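PDB 6XZ6: GARP domain-containing protein from Trypanosoma brucei brucei TREU927, which binds the host complement regulator factor H as a trypanosome receptor and increases transmission of the parasite to tsetse flies. Local coordinates for residues E18-Q22 with A150-A154; K25-L29 with D144-P148. One frame throughout, in Å; residues are numbered along the deposited sequence.

Interaction 1 (E18-Q22 with A150-A154); sequences EVAKQ and ALTRA
The guanidinium of Arg-153 meets the carboxylate of Glu-18 edge on. The two planes are only 17° apart. NH2 of Arg-153 gives a nearly straight hydrogen bond to OE2 of Glu-18, 3.1 Å long, and the pair is a salt bridge. The oxygen is met nearly along its C-O axis. At the same guanidinium edge a water accepts from NE and donates to OE1 of Glu-18, so the carboxylate is held directly and through water. The carbonyl oxygen of Ala-150 lies off-centre over one guanidinium face, rather far from it. Glu-18 is fully extended, with CG anti to its N (chi1 -172°), and this carries its carboxylate across to CB of Ala-154, 3.7 Å from CD.

The Gln-22 amide spans the helices. Its NE2 donates to O of Ala-150 at 3.0 Å, from above the carbonyl plane. Ala-154 N reaches that oxygen from the opposite face. OE1 of Gln-22 touches CB of Ala-154 and CD1 of Leu-151, and takes a 2.8 Å bond from a second water that also donates to O of Leu-151. Val-19 adds CG2, 4.0 Å from CB of Ala-154.

Here helices 4-61 and 148-161 pack roughly antiparallel over small alanines, at 151° between these short segments. Each end of the buried Gln-22 amide has a hydrogen-bond partner, while the salt bridge lies at the more exposed margin and is probably weakened by solvent.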
# COMPACT_ATOMS: atom_id res chain seq x y z
N GLU A 18 10.35 4.54 10.53
CA GLU A 18 10.42 3.52 9.49
C GLU A 18 9.02 3.15 9.03
O GLU A 18 8.77 3.15 7.84
CB GLU A 18 11.19 2.28 10.02
CG GLU A 18 11.52 1.20 9.00
CD GLU A 18 12.25 -0.05 9.47
OE1 GLU A 18 12.33 -0.30 10.70
OE2 GLU A 18 12.73 -0.80 8.59
N VAL A 19 8.10 2.88 9.97
CA VAL A 19 6.70 2.55 9.69
C VAL A 19 5.97 3.71 9.02
O VAL A 19 5.25 3.47 8.04
CB VAL A 19 5.94 2.03 10.93
CG1 VAL A 19 4.46 1.98 10.66
CG2 VAL A 19 6.42 0.65 11.36
N ALA A 20 6.11 4.94 9.54
CA ALA A 20 5.43 6.14 8.99
C ALA A 20 5.79 6.41 7.53
O ALA A 20 4.91 6.77 6.74
CB ALA A 20 5.76 7.36 9.83
N LYS A 21 7.09 6.24 7.18
CA LYS A 21 7.67 6.42 5.85
C LYS A 21 7.09 5.42 4.84
O LYS A 21 6.85 5.79 3.70
CB LYS A 21 9.19 6.28 5.92
CG LYS A 21 9.93 7.51 6.41
CD LYS A 21 11.43 7.22 6.55
CE LYS A 21 12.16 7.10 5.24
NZ LYS A 21 13.64 7.10 5.39
N GLN A 22 6.83 4.18 5.28
CA GLN A 22 6.21 3.12 4.46
C GLN A 22 4.73 3.41 4.20
O GLN A 22 4.24 3.17 3.10
CB GLN A 22 6.32 1.77 5.16
CG GLN A 22 7.73 1.26 5.24
CD GLN A 22 7.81 -0.03 6.00
OE1 GLN A 22 6.90 -0.43 6.76
NE2 GLN A 22 8.91 -0.71 5.81
N ALA A 150 9.57 -5.75 3.73
CA ALA A 150 9.93 -4.51 4.45
C ALA A 150 8.80 -4.10 5.36
O ALA A 150 9.05 -3.64 6.48
CB ALA A 150 10.23 -3.39 3.47
N LEU A 151 7.55 -4.27 4.91
CA LEU A 151 6.36 -3.96 5.69
C LEU A 151 6.30 -4.81 6.97
O LEU A 151 6.11 -4.23 8.03
CB LEU A 151 5.11 -4.17 4.81
CG LEU A 151 3.84 -3.40 5.13
CD1 LEU A 151 4.07 -1.90 5.17
CD2 LEU A 151 2.83 -3.68 4.08
N THR A 152 6.52 -6.15 6.91
CA THR A 152 6.46 -7.06 8.07
C THR A 152 7.66 -6.88 8.99
O THR A 152 7.51 -7.00 10.21
CB THR A 152 6.27 -8.54 7.67
OG1 THR A 152 7.35 -8.97 6.84
CG2 THR A 152 4.98 -8.80 6.96
N ARG A 153 8.86 -6.64 8.43
CA ARG A 153 10.09 -6.45 9.20
C ARG A 153 9.94 -5.24 10.14
O ARG A 153 10.18 -5.36 11.35
CB ARG A 153 11.28 -6.27 8.27
CG ARG A 153 12.62 -6.59 8.90
CD ARG A 153 13.79 -6.00 8.14
NE ARG A 153 13.54 -4.60 7.81
CZ ARG A 153 13.51 -4.12 6.58
NH1 ARG A 153 13.79 -4.91 5.55
NH2 ARG A 153 13.22 -2.85 6.36
N ALA A 154 9.47 -4.12 9.60
CA ALA A 154 9.25 -2.90 10.35
C ALA A 154 8.11 -3.08 11.39
O ALA A 154 8.16 -2.48 12.47
CB ALA A 154 8.94 -1.77 9.39
O HOH W 1 13.61 -3.26 10.54
O HOH W 2 5.55 -1.72 8.82

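Interaction 2 (K25-L29 with D144-P148); sequences KLPLL and DDVTP
Val-146 makes the apolar contacts, with each part of its side chain meeting a different residue of 25-29. CG2 lies 3.7 Å from CB of Lys-25 and equally near its CG. CG1 is 4.0 Å from CD2 of Leu-26, the two side chains crossing at about a right angle. CB is 4.0 Å from CD1 of Leu-29. CG1 of Val-146 stands anti to the backbone N (chi1 -167°), which leaves CG2 beside that N and facing Lys-25. Lys-25 and Val-146 run past one another in opposite directions. Leu-181 of helix 165-208 touches both Leu-29 and Val-146, so this side faces the bundle interior, while Asp-144 and Asp-145 are exposed.

The fold here is a long helical bundle. Residues 144-147 are the last part of the loop between helices 129-137 and 148-161, extended from Asp-145 to Thr-147. Thr-147 is the N-cap of helix 148-161: its OG1 accepts from N of Ala-150.

Polar backbone and side-chain atoms meet the apolar parts of the helix. The Lys-25 chain bends at chi2 (57°), and its CE comes 3.4 Å from O of Asp-144. CD1 of Leu-29 lies 3.7 Å from O of Val-146 and 3.9 Å from OD1 of Asp-145. Within the loop, N of Val-146 makes a weak hydrogen bond to that OD1, 2.8 Å long.

The charged groups do not pair directly. NZ of Lys-25 is 6.4 Å from OD1 of Asp-145, so any attraction between them is probably long-range and modest.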
# COMPACT_ATOMS: atom_id res chain seq x y z
N LYS A 25 4.26 6.10 1.54
CA LYS A 25 4.62 5.56 0.23
C LYS A 25 3.55 4.68 -0.35
O LYS A 25 3.32 4.78 -1.55
CB LYS A 25 5.98 4.82 0.26
CG LYS A 25 6.53 4.33 -1.10
CD LYS A 25 6.67 5.46 -2.13
CE LYS A 25 7.48 5.08 -3.32
NZ LYS A 25 7.18 5.98 -4.47
N LEU A 26 2.89 3.82 0.46
CA LEU A 26 1.82 2.91 -0.01
C LEU A 26 0.77 3.56 -0.94
O LEU A 26 0.50 2.94 -1.97
CB LEU A 26 1.09 2.16 1.12
CG LEU A 26 1.74 0.90 1.68
CD1 LEU A 26 0.83 0.25 2.73
CD2 LEU A 26 2.07 -0.10 0.60
N PRO A 27 0.14 4.74 -0.66
CA PRO A 27 -0.88 5.26 -1.60
C PRO A 27 -0.32 5.72 -2.95
O PRO A 27 -1.05 5.74 -3.96
CB PRO A 27 -1.48 6.44 -0.84
CG PRO A 27 -1.01 6.37 0.50
CD PRO A 27 0.27 5.63 0.50
N LEU A 28 0.96 6.11 -2.97
CA LEU A 28 1.66 6.56 -4.17
C LEU A 28 1.98 5.33 -5.04
O LEU A 28 1.78 5.36 -6.24
CB LEU A 28 2.95 7.31 -3.77
CG LEU A 28 2.90 8.28 -2.58
CD1 LEU A 28 4.30 8.77 -2.23
CD2 LEU A 28 1.99 9.45 -2.85
N LEU A 29 2.40 4.25 -4.42
CA LEU A 29 2.69 2.95 -5.01
C LEU A 29 1.40 2.32 -5.60
O LEU A 29 1.42 1.93 -6.75
CB LEU A 29 3.25 2.08 -3.88
CG LEU A 29 3.89 0.78 -4.20
CD1 LEU A 29 4.98 0.48 -3.18
CD2 LEU A 29 2.86 -0.34 -4.19
N ASP A 144 11.49 5.05 -0.02
CA ASP A 144 11.84 4.91 -1.42
C ASP A 144 11.03 3.81 -2.10
O ASP A 144 10.66 3.97 -3.24
CB ASP A 144 13.36 4.71 -1.57
CG ASP A 144 14.16 5.95 -1.19
OD1 ASP A 144 13.84 7.04 -1.70
OD2 ASP A 144 15.10 5.82 -0.38
N ASP A 145 10.76 2.73 -1.40
CA ASP A 145 9.94 1.62 -1.89
C ASP A 145 9.27 0.90 -0.70
O ASP A 145 9.55 1.21 0.47
CB ASP A 145 10.78 0.64 -2.75
CG ASP A 145 9.99 -0.40 -3.58
OD1 ASP A 145 8.76 -0.19 -3.79
OD2 ASP A 145 10.60 -1.42 -4.01
N VAL A 146 8.32 0.01 -1.02
CA VAL A 146 7.62 -0.84 -0.06
C VAL A 146 7.49 -2.23 -0.71
O VAL A 146 6.93 -2.39 -1.81
CB VAL A 146 6.27 -0.32 0.49
CG1 VAL A 146 5.82 -1.14 1.71
CG2 VAL A 146 6.34 1.15 0.87
N THR A 147 8.08 -3.22 -0.04
CA THR A 147 8.00 -4.61 -0.44
C THR A 147 7.23 -5.29 0.68
O THR A 147 7.34 -4.83 1.81
CB THR A 147 9.41 -5.25 -0.58
OG1 THR A 147 10.11 -5.13 0.66
CG2 THR A 147 10.22 -4.67 -1.73
N PRO A 148 6.50 -6.40 0.43
CA PRO A 148 5.86 -7.11 1.55
C PRO A 148 6.79 -7.45 2.73
O PRO A 148 6.36 -7.33 3.86
CB PRO A 148 5.32 -8.38 0.87
CG PRO A 148 5.05 -7.95 -0.53
CD PRO A 148 6.24 -7.08 -0.85

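In the fold
Helix 4-61 enters first and supplies one side of both contacts: 18-22 for interaction 1, then 25-29 for interaction 2. The chain runs out along this helix, returns through helix 67-125, and passes helix 129-137. Segment 144-148, the end of the loop before helix 148-161, then closes the inner loop at interaction 2. Helix 148-161 follows at once and closes the outer loop at interaction 1, so they nest. Their centres lie about 9 Å apart. They touch through Val-146, whose CG2 is 3.7 Å from O of Gln-22 and whose CG1 is 4.0 Å from CD1 of Leu-151. Together they hold this segment and the helix after it against helix 4-61, with helix 165-208 touching both.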